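Local atomic coordinates of DsbA family protein (Salmonella typhimurium, PDB entry 7JVE), a protein that acts as a thioredoxin-like enzyme with both thiol oxidase and disulfide isomerase activities, working as a trimer. Residues E68-S73 and M222-D227; V86-D91 and T114-K119; E120-S125 and D199-N204; P217-M222 and G238-D243; R232-P237 and Q246-K251. One frame throughout, in Å; residues are numbered along the deposited sequence.

Contact 1 of 5, residues E68-S73 and M222-D227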
# COMPACT_ATOMS: atom_id res chain seq x y z
N GLU A 68 1.40 -29.49 -20.19
CA GLU A 68 0.59 -28.35 -20.59
C GLU A 68 1.44 -27.09 -20.68
O GLU A 68 1.30 -26.31 -21.63
CB GLU A 68 -0.55 -28.16 -19.58
CG GLU A 68 -1.54 -29.32 -19.59
CD GLU A 68 -1.22 -30.41 -18.55
OE1 GLU A 68 -2.15 -30.85 -17.84
OE2 GLU A 68 -0.04 -30.81 -18.40
N LEU A 69 2.33 -26.88 -19.70
CA LEU A 69 3.18 -25.69 -19.72
C LEU A 69 4.03 -25.64 -20.98
O LEU A 69 4.28 -24.56 -21.53
CB LEU A 69 4.08 -25.68 -18.48
CG LEU A 69 3.42 -25.34 -17.14
CD1 LEU A 69 4.35 -25.70 -15.99
CD2 LEU A 69 3.03 -23.88 -17.08
N LEU A 70 4.50 -26.79 -21.46
CA LEU A 70 5.43 -26.85 -22.58
C LEU A 70 4.75 -27.25 -23.88
O LEU A 70 5.45 -27.51 -24.87
CB LEU A 70 6.57 -27.82 -22.28
CG LEU A 70 7.22 -27.63 -20.91
CD1 LEU A 70 8.34 -28.63 -20.73
CD2 LEU A 70 7.70 -26.22 -20.75
N SER A 71 3.42 -27.28 -23.90
CA SER A 71 2.64 -27.61 -25.08
C SER A 71 3.20 -26.95 -26.34
O SER A 71 3.50 -25.75 -26.34
CB SER A 71 1.18 -27.17 -24.88
OG SER A 71 0.45 -27.32 -26.08
N SER A 72 3.37 -27.74 -27.39
CA SER A 72 3.74 -27.14 -28.67
C SER A 72 2.57 -26.42 -29.34
O SER A 72 2.75 -25.91 -30.45
CB SER A 72 4.28 -28.21 -29.62
OG SER A 72 3.33 -29.26 -29.73
N SER A 73 1.39 -26.38 -28.71
CA SER A 73 0.28 -25.61 -29.24
C SER A 73 0.39 -24.12 -28.91
O SER A 73 -0.32 -23.31 -29.53
CB SER A 73 -1.04 -26.17 -28.70
OG SER A 73 -1.36 -27.40 -29.33
N MET A 222 12.00 -23.75 -16.26
CA MET A 222 12.15 -25.16 -15.96
C MET A 222 12.86 -25.86 -17.10
O MET A 222 12.76 -25.42 -18.26
CB MET A 222 10.78 -25.80 -15.70
CG MET A 222 9.91 -25.82 -16.93
SD MET A 222 8.20 -26.30 -16.61
CE MET A 222 8.39 -27.70 -15.51
N PRO A 223 13.59 -26.94 -16.82
CA PRO A 223 14.09 -27.79 -17.90
C PRO A 223 12.92 -28.44 -18.63
O PRO A 223 11.87 -28.72 -18.05
CB PRO A 223 14.94 -28.85 -17.18
CG PRO A 223 15.11 -28.33 -15.78
CD PRO A 223 13.89 -27.51 -15.50
N GLN A 224 13.13 -28.69 -19.92
CA GLN A 224 12.05 -29.28 -20.71
C GLN A 224 11.99 -30.79 -20.54
O GLN A 224 10.90 -31.36 -20.58
CB GLN A 224 12.22 -28.91 -22.18
CG GLN A 224 12.02 -27.42 -22.49
CD GLN A 224 11.40 -27.22 -23.86
OE1 GLN A 224 10.21 -27.01 -23.98
NE2 GLN A 224 12.22 -27.32 -24.90
N THR A 225 13.14 -31.45 -20.35
CA THR A 225 13.17 -32.90 -20.21
C THR A 225 12.64 -33.27 -18.84
O THR A 225 13.05 -32.68 -17.83
CB THR A 225 14.58 -33.46 -20.31
OG1 THR A 225 15.34 -32.97 -19.20
CG2 THR A 225 15.23 -33.02 -21.63
N GLN A 226 11.77 -34.26 -18.79
CA GLN A 226 10.99 -34.47 -17.58
C GLN A 226 11.93 -35.04 -16.52
O GLN A 226 12.32 -36.22 -16.55
CB GLN A 226 9.77 -35.33 -17.82
CG GLN A 226 8.74 -34.92 -16.77
CD GLN A 226 7.41 -35.63 -16.82
OE1 GLN A 226 7.25 -36.63 -17.51
NE2 GLN A 226 6.40 -35.00 -16.21
N ASP A 227 12.32 -34.16 -15.60
CA ASP A 227 13.24 -34.41 -14.49
C ASP A 227 12.54 -33.85 -13.26
O ASP A 227 12.00 -32.74 -13.31
CB ASP A 227 14.57 -33.69 -14.75
CG ASP A 227 15.67 -34.13 -13.80
OD1 ASP A 227 15.73 -35.33 -13.46
OD2 ASP A 227 16.48 -33.26 -13.40
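Apolar contact carries most of this packing. M222 projects toward L69 and L70 with CG between its own backbone N and carbonyl carbon, the crowded position (chi1 66°). This chi1, with the extended chi2 (-170°), sets SD beside the leucines; the bend at chi3 only turns CE. L69 crosses M222 at about a right angle, and its CD1 lies 3.9 Å from M222 SD. L70 meets the same sulfur tip to tip, its CD2 at 4.2 Å from M222 SD. The other branch of L70 takes a different partner. Its CD1 lies against the backbone of Q224, 3.7 Å from Q224 O. The contact joins the end of helix 66-69 and the residue after it to the end of strand 218-223, an inner strand of the thioredoxin-fold sheet. L69 also packs on V87 and F89 of the next strand.

Polar links do not run directly between the two segments. R115 bridges them instead, donating through NH1 to L70 O and to Q224 OE1. The amide of Q224 is fixed at its other end too, since NE2 donates to A82 O and N80 O. After L70, S71 OG accepts from S73 N at 2.9 Å, an ST turn.

Contact 2 of 5, residues V86-D91 and T114-K119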
# COMPACT_ATOMS: atom_id res chain seq x y z
N VAL A 86 11.07 -20.92 -20.65
CA VAL A 86 10.51 -19.83 -19.86
C VAL A 86 9.08 -19.68 -20.34
O VAL A 86 8.86 -19.32 -21.50
CB VAL A 86 11.30 -18.53 -20.04
CG1 VAL A 86 10.62 -17.37 -19.28
CG2 VAL A 86 12.73 -18.72 -19.61
N VAL A 87 8.12 -20.00 -19.48
CA VAL A 87 6.71 -19.96 -19.81
C VAL A 87 6.13 -18.68 -19.22
O VAL A 87 6.28 -18.44 -18.02
CB VAL A 87 5.98 -21.21 -19.28
CG1 VAL A 87 4.53 -21.22 -19.73
CG2 VAL A 87 6.69 -22.46 -19.72
N MET A 88 5.49 -17.86 -20.04
CA MET A 88 5.06 -16.54 -19.59
C MET A 88 3.54 -16.41 -19.68
O MET A 88 2.96 -16.45 -20.77
CB MET A 88 5.75 -15.42 -20.37
CG MET A 88 7.27 -15.50 -20.37
SD MET A 88 8.13 -14.61 -21.70
CE MET A 88 7.52 -15.43 -23.18
N PHE A 89 2.91 -16.26 -18.51
CA PHE A 89 1.50 -15.92 -18.38
C PHE A 89 1.36 -14.40 -18.32
O PHE A 89 1.91 -13.74 -17.43
CB PHE A 89 0.92 -16.57 -17.13
CG PHE A 89 0.88 -18.07 -17.21
CD1 PHE A 89 2.04 -18.82 -17.04
CD2 PHE A 89 -0.33 -18.73 -17.50
CE1 PHE A 89 2.00 -20.21 -17.11
CE2 PHE A 89 -0.38 -20.12 -17.57
CZ PHE A 89 0.78 -20.87 -17.38
N PHE A 90 0.62 -13.84 -19.28
CA PHE A 90 0.50 -12.40 -19.40
C PHE A 90 -0.84 -12.07 -20.03
O PHE A 90 -1.44 -12.89 -20.74
CB PHE A 90 1.63 -11.81 -20.25
CG PHE A 90 1.57 -12.24 -21.67
CD1 PHE A 90 2.10 -13.46 -22.06
CD2 PHE A 90 0.90 -11.47 -22.61
CE1 PHE A 90 1.99 -13.87 -23.38
CE2 PHE A 90 0.81 -11.88 -23.92
CZ PHE A 90 1.35 -13.07 -24.31
N ASP A 91 -1.31 -10.87 -19.72
CA ASP A 91 -2.49 -10.25 -20.31
C ASP A 91 -2.01 -8.99 -21.03
O ASP A 91 -1.21 -8.23 -20.47
CB ASP A 91 -3.51 -9.93 -19.19
CG ASP A 91 -4.80 -9.29 -19.69
OD1 ASP A 91 -4.85 -8.67 -20.78
OD2 ASP A 91 -5.80 -9.39 -18.92
N THR A 114 17.25 -20.84 -25.70
CA THR A 114 16.22 -21.14 -24.72
C THR A 114 14.85 -20.92 -25.35
O THR A 114 14.67 -20.03 -26.19
CB THR A 114 16.40 -20.27 -23.46
OG1 THR A 114 17.59 -20.66 -22.77
CG2 THR A 114 15.21 -20.36 -22.51
N ARG A 115 13.89 -21.74 -24.96
CA ARG A 115 12.55 -21.67 -25.52
C ARG A 115 11.67 -20.75 -24.67
O ARG A 115 11.58 -20.93 -23.44
CB ARG A 115 11.93 -23.07 -25.60
CG ARG A 115 10.62 -23.13 -26.35
CD ARG A 115 10.03 -24.54 -26.35
NE ARG A 115 8.69 -24.54 -26.93
CZ ARG A 115 7.70 -25.31 -26.50
NH1 ARG A 115 7.90 -26.14 -25.48
NH2 ARG A 115 6.50 -25.23 -27.06
N PHE A 116 11.04 -19.77 -25.31
CA PHE A 116 10.13 -18.85 -24.63
C PHE A 116 8.71 -19.11 -25.12
O PHE A 116 8.43 -19.01 -26.32
CB PHE A 116 10.55 -17.40 -24.86
CG PHE A 116 11.85 -17.02 -24.19
CD1 PHE A 116 13.07 -17.39 -24.76
CD2 PHE A 116 11.86 -16.31 -22.99
CE1 PHE A 116 14.28 -17.04 -24.15
CE2 PHE A 116 13.06 -15.95 -22.38
CZ PHE A 116 14.28 -16.32 -22.95
N ILE A 117 7.84 -19.49 -24.19
CA ILE A 117 6.48 -19.92 -24.48
C ILE A 117 5.53 -18.85 -23.97
O ILE A 117 5.69 -18.35 -22.85
CB ILE A 117 6.20 -21.29 -23.83
CG1 ILE A 117 7.28 -22.30 -24.25
CG2 ILE A 117 4.81 -21.77 -24.19
CD1 ILE A 117 7.05 -23.72 -23.75
N PHE A 118 4.54 -18.50 -24.78
CA PHE A 118 3.63 -17.39 -24.51
C PHE A 118 2.25 -17.92 -24.14
O PHE A 118 1.58 -18.57 -24.95
CB PHE A 118 3.55 -16.48 -25.74
CG PHE A 118 4.84 -15.74 -26.03
CD1 PHE A 118 5.87 -16.37 -26.71
CD2 PHE A 118 5.02 -14.42 -25.62
CE1 PHE A 118 7.08 -15.70 -26.98
CE2 PHE A 118 6.21 -13.73 -25.88
CZ PHE A 118 7.25 -14.38 -26.55
N LYS A 119 1.81 -17.64 -22.92
CA LYS A 119 0.49 -18.08 -22.46
C LYS A 119 -0.39 -16.85 -22.25
O LYS A 119 -0.41 -16.27 -21.17
CB LYS A 119 0.60 -18.90 -21.15
CG LYS A 119 1.53 -20.08 -21.25
CD LYS A 119 0.91 -21.16 -22.13
CE LYS A 119 1.50 -22.52 -21.82
NZ LYS A 119 0.86 -23.60 -22.61
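Five backbone hydrogen bonds join strands 84-90 and 115-120 in parallel register. The shortest runs from K119 N to M88 O, 2.7 Å. I117 N to V86 O is the straightest, with an angle of 173° at the hydrogen. F90 N reaches K119 O at 3.2 Å, from above the carbonyl plane.

CH-pi contacts mark both faces of the sheet. On the side of V86, F116 and F118, the bent M88 chain sets CE over the centre of the F118 ring, 3.5 Å from its centroid. F90 CE1 comes to the edge of that ring. On the side of V87 and I117, K119 CB lies over one face of the F89 ring. Apolar packing adds K119 CG against V87 CG1 at 3.6 Å. K119 NZ runs on to S74 OG and E68 O.

This is a beta-alpha-beta crossover of the thioredoxin fold, with helix 95-110 between the strands. Strand 218-223 flanks strand 84-90, while helix 147-159 packs on F90 and F118 and helix 242-253 on V86.

Contact 3 of 5, residues E120-S125 and D199-N204. With EDO (1,2-ethanediol), chain H.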
# COMPACT_ATOMS: atom_id res chain seq x y z
N GLU A 120 -1.14 -16.48 -23.28
CA GLU A 120 -2.07 -15.35 -23.19
C GLU A 120 -3.29 -15.75 -22.38
O GLU A 120 -3.88 -16.82 -22.62
CB GLU A 120 -2.50 -14.92 -24.59
CG GLU A 120 -1.40 -14.32 -25.41
CD GLU A 120 -1.77 -14.15 -26.87
OE1 GLU A 120 -2.86 -13.62 -27.15
OE2 GLU A 120 -0.96 -14.51 -27.75
N PHE A 121 -3.69 -14.90 -21.42
CA PHE A 121 -4.86 -15.16 -20.60
C PHE A 121 -5.44 -13.83 -20.11
O PHE A 121 -4.76 -12.80 -20.16
CB PHE A 121 -4.53 -16.10 -19.42
CG PHE A 121 -3.87 -15.40 -18.22
CD1 PHE A 121 -2.64 -14.78 -18.35
CD2 PHE A 121 -4.47 -15.43 -16.97
CE1 PHE A 121 -2.02 -14.15 -17.25
CE2 PHE A 121 -3.86 -14.81 -15.86
CZ PHE A 121 -2.63 -14.16 -16.01
N PRO A 122 -6.70 -13.83 -19.64
CA PRO A 122 -7.34 -12.58 -19.19
C PRO A 122 -7.39 -12.45 -17.68
O PRO A 122 -7.94 -13.34 -17.01
CB PRO A 122 -8.76 -12.71 -19.76
CG PRO A 122 -8.98 -14.22 -19.87
CD PRO A 122 -7.67 -14.94 -19.64
N ILE A 123 -6.87 -11.35 -17.12
CA ILE A 123 -6.85 -11.19 -15.67
C ILE A 123 -8.27 -11.06 -15.13
O ILE A 123 -8.59 -11.59 -14.06
CB ILE A 123 -5.99 -9.98 -15.28
CG1 ILE A 123 -4.52 -10.26 -15.57
CG2 ILE A 123 -6.20 -9.61 -13.80
CD1 ILE A 123 -3.64 -9.09 -15.24
N PHE A 124 -9.14 -10.35 -15.84
CA PHE A 124 -10.51 -10.15 -15.40
C PHE A 124 -11.50 -10.65 -16.45
O PHE A 124 -11.21 -10.73 -17.65
CB PHE A 124 -10.81 -8.67 -15.09
CG PHE A 124 -10.01 -8.10 -13.96
CD1 PHE A 124 -10.24 -8.50 -12.64
CD2 PHE A 124 -9.04 -7.14 -14.20
CE1 PHE A 124 -9.52 -7.96 -11.60
CE2 PHE A 124 -8.31 -6.59 -13.17
CZ PHE A 124 -8.55 -7.00 -11.86
N SER A 125 -12.70 -10.97 -15.96
CA SER A 125 -13.78 -11.44 -16.81
C SER A 125 -14.06 -10.48 -17.98
O SER A 125 -14.25 -10.92 -19.12
CB SER A 125 -15.03 -11.64 -15.95
OG SER A 125 -16.19 -11.64 -16.76
N ASP A 199 -9.84 -21.10 -28.42
CA ASP A 199 -9.49 -22.27 -27.62
C ASP A 199 -8.26 -22.02 -26.74
O ASP A 199 -8.18 -22.52 -25.62
CB ASP A 199 -9.26 -23.48 -28.51
CG ASP A 199 -9.03 -24.74 -27.69
OD1 ASP A 199 -10.04 -25.27 -27.14
OD2 ASP A 199 -7.86 -25.17 -27.54
N ALA A 200 -7.28 -21.27 -27.24
CA ALA A 200 -6.07 -21.02 -26.46
C ALA A 200 -6.39 -20.24 -25.19
O ALA A 200 -5.77 -20.47 -24.14
CB ALA A 200 -5.03 -20.29 -27.30
N LEU A 201 -7.35 -19.32 -25.26
CA LEU A 201 -7.73 -18.57 -24.06
C LEU A 201 -8.39 -19.48 -23.03
O LEU A 201 -8.12 -19.36 -21.83
CB LEU A 201 -8.66 -17.42 -24.44
CG LEU A 201 -8.65 -16.26 -23.46
CD1 LEU A 201 -7.32 -15.50 -23.61
CD2 LEU A 201 -9.85 -15.35 -23.64
N LEU A 202 -9.27 -20.39 -23.47
CA LEU A 202 -9.89 -21.33 -22.54
C LEU A 202 -8.83 -22.24 -21.91
O LEU A 202 -8.81 -22.45 -20.69
CB LEU A 202 -10.95 -22.18 -23.26
CG LEU A 202 -12.18 -21.50 -23.86
CD1 LEU A 202 -12.99 -22.50 -24.70
CD2 LEU A 202 -13.05 -20.85 -22.75
N THR A 203 -7.96 -22.81 -22.75
CA THR A 203 -6.91 -23.70 -22.28
C THR A 203 -5.94 -22.98 -21.36
O THR A 203 -5.56 -23.51 -20.31
CB THR A 203 -6.16 -24.29 -23.49
OG1 THR A 203 -7.09 -25.02 -24.29
CG2 THR A 203 -4.99 -25.22 -23.07
N ASN A 204 -5.53 -21.77 -21.73
CA ASN A 204 -4.58 -21.03 -20.90
C ASN A 204 -5.18 -20.65 -19.55
O ASN A 204 -4.48 -20.68 -18.54
CB ASN A 204 -4.09 -19.79 -21.65
CG ASN A 204 -3.16 -20.13 -22.78
OD1 ASN A 204 -2.73 -21.27 -22.92
ND2 ASN A 204 -2.82 -19.13 -23.59
C1 EDO H . -16.26 -15.02 -18.17
O1 EDO H . -15.34 -14.57 -17.17
C2 EDO H . -16.38 -13.92 -19.22
O2 EDO H . -17.23 -14.38 -20.29
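Helix 199-210 meets the loop that leaves strand 115-120. Between the two segments runs a mostly helical part of the chain, consistent with the helical insertion of DsbA-type thioredoxin folds. At the far end of the loop, S125 OG lies near an ethanediol molecule, in a bond that is weak and not settled.

The helix opens at D199, whose carbonyl O accepts twice within the first turn, from T203 N and from T203 OG1. A200 comes next, and its O accepts from N204 N. L201 makes the apolar part of the contact. Its CG is anti to the backbone N (chi1 -155°), which carries the branch toward the loop. CD1 packs at 3.9 Å from F121 CA and also approaches the ring of P122. Leucine and proline meet tip to tip, with P122 CG 4.0 Å from L201 CD2. S131 and W128 of helix 128-145 pack around this pair.

N204 supplies the hydrogen bond across the contact. E120 OE2 bonds to Y150 OH, so it is the backbone oxygen of E120 that meets N204. N204 ND2 donates to E120 O at 2.7 Å, on a lone pair in the carbonyl plane, with that oxygen nearly in the plane of the amide.

Contact 4 of 5, residues P217-M222 and G238-D243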
# COMPACT_ATOMS: atom_id res chain seq x y z
N PRO A 217 -0.16 -12.54 -13.45
CA PRO A 217 0.92 -12.89 -14.39
C PRO A 217 2.12 -13.50 -13.68
O PRO A 217 2.41 -13.18 -12.52
CB PRO A 217 1.27 -11.54 -15.03
CG PRO A 217 0.01 -10.71 -14.87
CD PRO A 217 -0.49 -11.11 -13.49
N ALA A 218 2.82 -14.38 -14.39
CA ALA A 218 3.92 -15.15 -13.79
C ALA A 218 4.78 -15.77 -14.87
O ALA A 218 4.36 -15.93 -16.02
CB ALA A 218 3.40 -16.27 -12.86
N PHE A 219 6.00 -16.11 -14.47
CA PHE A 219 6.97 -16.88 -15.26
C PHE A 219 7.17 -18.23 -14.60
O PHE A 219 7.30 -18.30 -13.37
CB PHE A 219 8.34 -16.19 -15.33
CG PHE A 219 8.33 -14.86 -16.01
CD1 PHE A 219 8.12 -13.69 -15.28
CD2 PHE A 219 8.55 -14.76 -17.37
CE1 PHE A 219 8.11 -12.47 -15.89
CE2 PHE A 219 8.54 -13.52 -18.00
CZ PHE A 219 8.32 -12.37 -17.26
N VAL A 220 7.25 -19.28 -15.42
CA VAL A 220 7.76 -20.58 -15.00
C VAL A 220 9.00 -20.89 -15.82
O VAL A 220 8.94 -20.94 -17.06
CB VAL A 220 6.74 -21.71 -15.16
CG1 VAL A 220 7.28 -22.97 -14.45
CG2 VAL A 220 5.38 -21.30 -14.64
N VAL A 221 10.11 -21.13 -15.14
CA VAL A 221 11.39 -21.45 -15.76
C VAL A 221 11.77 -22.86 -15.30
O VAL A 221 11.85 -23.12 -14.10
CB VAL A 221 12.46 -20.42 -15.38
CG1 VAL A 221 13.71 -20.62 -16.22
CG2 VAL A 221 11.88 -18.99 -15.52
N MET A 222 12.00 -23.75 -16.26
CA MET A 222 12.15 -25.16 -15.96
C MET A 222 12.86 -25.86 -17.10
O MET A 222 12.76 -25.42 -18.26
CB MET A 222 10.78 -25.80 -15.70
CG MET A 222 9.91 -25.82 -16.93
SD MET A 222 8.20 -26.30 -16.61
CE MET A 222 8.39 -27.70 -15.51
N GLY A 238 5.18 -11.88 -12.42
CA GLY A 238 5.29 -11.14 -13.67
C GLY A 238 6.17 -9.91 -13.55
O GLY A 238 6.86 -9.54 -14.49
N SER A 239 6.17 -9.26 -12.38
CA SER A 239 7.09 -8.16 -12.09
C SER A 239 8.39 -8.72 -11.53
O SER A 239 8.42 -9.25 -10.41
CB SER A 239 6.46 -7.16 -11.12
OG SER A 239 7.43 -6.24 -10.69
N THR A 240 9.47 -8.61 -12.30
CA THR A 240 10.77 -9.13 -11.90
C THR A 240 11.84 -8.34 -12.64
O THR A 240 11.57 -7.29 -13.23
CB THR A 240 10.84 -10.64 -12.16
OG1 THR A 240 12.09 -11.13 -11.70
CG2 THR A 240 10.68 -10.96 -13.65
N THR A 241 13.08 -8.83 -12.58
CA THR A 241 14.21 -8.18 -13.23
C THR A 241 14.81 -9.13 -14.26
O THR A 241 14.57 -10.34 -14.23
CB THR A 241 15.29 -7.79 -12.21
OG1 THR A 241 15.84 -8.98 -11.63
CG2 THR A 241 14.71 -6.89 -11.10
N GLN A 242 15.63 -8.57 -15.15
CA GLN A 242 16.37 -9.41 -16.10
C GLN A 242 17.34 -10.34 -15.38
O GLN A 242 17.47 -11.52 -15.73
CB GLN A 242 17.12 -8.54 -17.11
CG GLN A 242 17.86 -9.34 -18.19
CD GLN A 242 18.15 -8.51 -19.44
OE1 GLN A 242 17.56 -7.45 -19.64
NE2 GLN A 242 19.10 -8.98 -20.27
N ASP A 243 18.06 -9.83 -14.37
CA ASP A 243 18.98 -10.68 -13.63
C ASP A 243 18.27 -11.85 -12.98
O ASP A 243 18.78 -12.98 -13.01
CB ASP A 243 19.71 -9.85 -12.57
CG ASP A 243 20.79 -8.99 -13.17
OD1 ASP A 243 21.08 -9.17 -14.38
OD2 ASP A 243 21.34 -8.13 -12.43
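F219 leaves strand 218-223 toward the loop that precedes helix 242-253. At CB the chain turns so that CG is anti to the carbonyl carbon (chi1 -63°). One ortho carbon, CD1, then lies 4.1 Å from both G238 CA and T240 CG2. The next atom, CE1, makes the closest approach. It has G238 O at 3.5 Å, at the ring edge and near its plane. T240 CG2 is 3.7 Å from the same CE1, arriving obliquely. The CG2 of T240 occupies the crowded position between its backbone N and carbonyl carbon. The F219 side chain also touches V86, M88 and L245.

These segments belong to the C-terminal beta-beta-alpha part of the thioredoxin fold. P217 stands where the family has its cis-proline, and it touches C94 and C97 of the redox-active disulfide. G238 N donates to P217 O at 3.1 Å. The bond is bent, 142° at the hydrogen, and the donor sits 56° out of the carbonyl plane. G238 has no side chain, and its CA lies 4.3 Å from P217 CB. Further on, T241 is the N-cap of helix 242-253, its OG1 accepting from M244 N. S239 and T241 also pack on a neighbouring subunit.

Contact 5 of 5, residues R232-P237 and Q246-K251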
# COMPACT_ATOMS: atom_id res chain seq x y z
N ARG A 232 15.85 -27.20 -10.23
CA ARG A 232 16.06 -26.54 -11.52
C ARG A 232 14.84 -25.75 -12.01
O ARG A 232 14.84 -25.31 -13.16
CB ARG A 232 16.47 -27.56 -12.58
CG ARG A 232 17.79 -28.28 -12.31
CD ARG A 232 18.56 -28.52 -13.60
NE ARG A 232 18.05 -29.68 -14.34
CZ ARG A 232 18.27 -29.92 -15.64
NH1 ARG A 232 18.99 -29.09 -16.39
NH2 ARG A 232 17.76 -31.02 -16.20
N VAL A 233 13.83 -25.55 -11.18
CA VAL A 233 12.58 -24.89 -11.57
C VAL A 233 12.43 -23.61 -10.76
O VAL A 233 12.69 -23.59 -9.56
CB VAL A 233 11.37 -25.80 -11.32
CG1 VAL A 233 10.07 -25.10 -11.74
CG2 VAL A 233 11.54 -27.15 -11.99
N THR A 234 11.98 -22.54 -11.40
CA THR A 234 11.75 -21.32 -10.65
C THR A 234 10.44 -20.71 -11.11
O THR A 234 10.19 -20.62 -12.32
CB THR A 234 12.90 -20.32 -10.84
OG1 THR A 234 14.15 -21.01 -10.72
CG2 THR A 234 12.86 -19.30 -9.72
N VAL A 235 9.60 -20.28 -10.17
CA VAL A 235 8.34 -19.62 -10.48
C VAL A 235 8.46 -18.17 -10.03
O VAL A 235 8.79 -17.91 -8.86
CB VAL A 235 7.14 -20.33 -9.82
CG1 VAL A 235 5.87 -19.54 -9.99
CG2 VAL A 235 6.97 -21.74 -10.41
N ILE A 236 8.23 -17.23 -10.93
CA ILE A 236 8.56 -15.84 -10.67
C ILE A 236 7.39 -14.92 -10.98
O ILE A 236 6.76 -15.06 -12.04
CB ILE A 236 9.80 -15.42 -11.47
CG1 ILE A 236 10.89 -16.48 -11.34
CG2 ILE A 236 10.25 -13.99 -11.05
CD1 ILE A 236 12.24 -16.09 -11.90
N PRO A 237 7.11 -13.93 -10.12
CA PRO A 237 6.06 -12.94 -10.43
C PRO A 237 6.29 -12.26 -11.78
O PRO A 237 7.42 -12.08 -12.23
CB PRO A 237 6.17 -11.94 -9.28
CG PRO A 237 6.81 -12.73 -8.15
CD PRO A 237 7.80 -13.62 -8.86
N GLN A 246 17.36 -14.30 -15.60
CA GLN A 246 18.56 -14.92 -16.13
C GLN A 246 19.09 -16.00 -15.18
O GLN A 246 19.51 -17.08 -15.63
CB GLN A 246 19.65 -13.88 -16.41
CG GLN A 246 20.83 -14.44 -17.24
CD GLN A 246 20.37 -14.94 -18.64
OE1 GLN A 246 19.85 -14.16 -19.45
NE2 GLN A 246 20.57 -16.22 -18.92
N MET A 247 19.11 -15.73 -13.87
CA MET A 247 19.58 -16.75 -12.93
C MET A 247 18.71 -18.00 -12.99
O MET A 247 19.22 -19.13 -12.99
CB MET A 247 19.65 -16.20 -11.50
CG MET A 247 20.71 -15.08 -11.26
SD MET A 247 20.93 -14.50 -9.51
CE MET A 247 19.41 -13.50 -9.17
N ALA A 248 17.39 -17.82 -13.10
CA ALA A 248 16.47 -18.94 -13.23
C ALA A 248 16.73 -19.74 -14.50
O ALA A 248 16.63 -20.98 -14.50
CB ALA A 248 15.02 -18.43 -13.23
N ILE A 249 17.07 -19.05 -15.59
CA ILE A 249 17.43 -19.74 -16.84
C ILE A 249 18.68 -20.59 -16.63
O ILE A 249 18.73 -21.76 -17.03
CB ILE A 249 17.60 -18.72 -17.98
CG1 ILE A 249 16.24 -18.16 -18.41
CG2 ILE A 249 18.35 -19.33 -19.16
CD1 ILE A 249 16.34 -16.93 -19.31
N GLN A 250 19.70 -20.03 -15.99
CA GLN A 250 20.93 -20.79 -15.81
C GLN A 250 20.71 -21.99 -14.89
O GLN A 250 21.27 -23.07 -15.11
CB GLN A 250 22.05 -19.88 -15.27
CG GLN A 250 22.38 -18.73 -16.22
CD GLN A 250 22.81 -19.23 -17.62
OE1 GLN A 250 22.16 -18.94 -18.63
NE2 GLN A 250 23.91 -19.97 -17.67
N LYS A 251 19.87 -21.82 -13.87
CA LYS A 251 19.52 -22.94 -12.99
C LYS A 251 18.76 -24.02 -13.75
O LYS A 251 18.94 -25.22 -13.49
CB LYS A 251 18.71 -22.39 -11.82
CG LYS A 251 18.05 -23.38 -10.90
CD LYS A 251 17.48 -22.60 -9.71
CE LYS A 251 16.21 -23.22 -9.15
NZ LYS A 251 15.52 -22.29 -8.19
O HOH W 1 14.90 -22.26 -12.84
O HOH W 2 12.38 -22.36 -7.04
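The edge strand of the thioredoxin-fold sheet, 234-237, runs nearly antiparallel to the C-terminal helix 242-253, at 166°. A248 presents its methyl to the strand. A248 CB lies 3.7 Å from T234 CB. I236 CD1 touches the same methyl at 3.9 Å.

K251 crosses T234 at about a right angle. Its CG is anti to the backbone N (chi1 170°), and the chain, straight at chi2 and bent at chi3, brings NZ to T234 OG1. NZ donates to that oxygen at 3.1 Å. A second bond, from K251 NZ to V233 O, is weak at 3.4 Å. A248 also packs on V221, so the helix covers one face of the terminal beta hairpin, in which T234 and I236 pair with V221 and F219 of strand 218-223. V233 turns its side chain away, onto V59 and A62 of helix 37-64.

Two waters complete the polar contact. One sits 2.6 Å from T234 OG1 and 2.7 Å from A248 O, with a weaker link to R232 O, so it joins strand and helix. The other donates to V233 O at 2.8 Å and is weakly held by K251 NZ. At the R232 end, the aliphatic chain lies along the helix carbonyl, with CD 3.3 Å from K251 O. The R232 guanidinium leads away, to a long, weak ion pair with D227.

Overall arrangement
From the N terminus, contact 1 opens first, at 68-73, and closes only at 222-227. The loop it closes encloses contacts 2 and 3. Contact 2 pairs strands 84-90 and 115-120 across helix 95-110. Contact 3 follows directly and closes a longer loop of mostly helical chain, returning to helix 199-210. Contact 4 starts at 217-222, shares M222 with contact 1 and crosses it. Its second segment lies between the two segments of contact 5, so these cross too. Contact 5 opens after contact 1 has closed. Contacts 1, 2, 4 and 5 tie the sheet together and to its flanking helices; contact 3 holds helix 199-210 against the end of strand 115-120 and the loop after it.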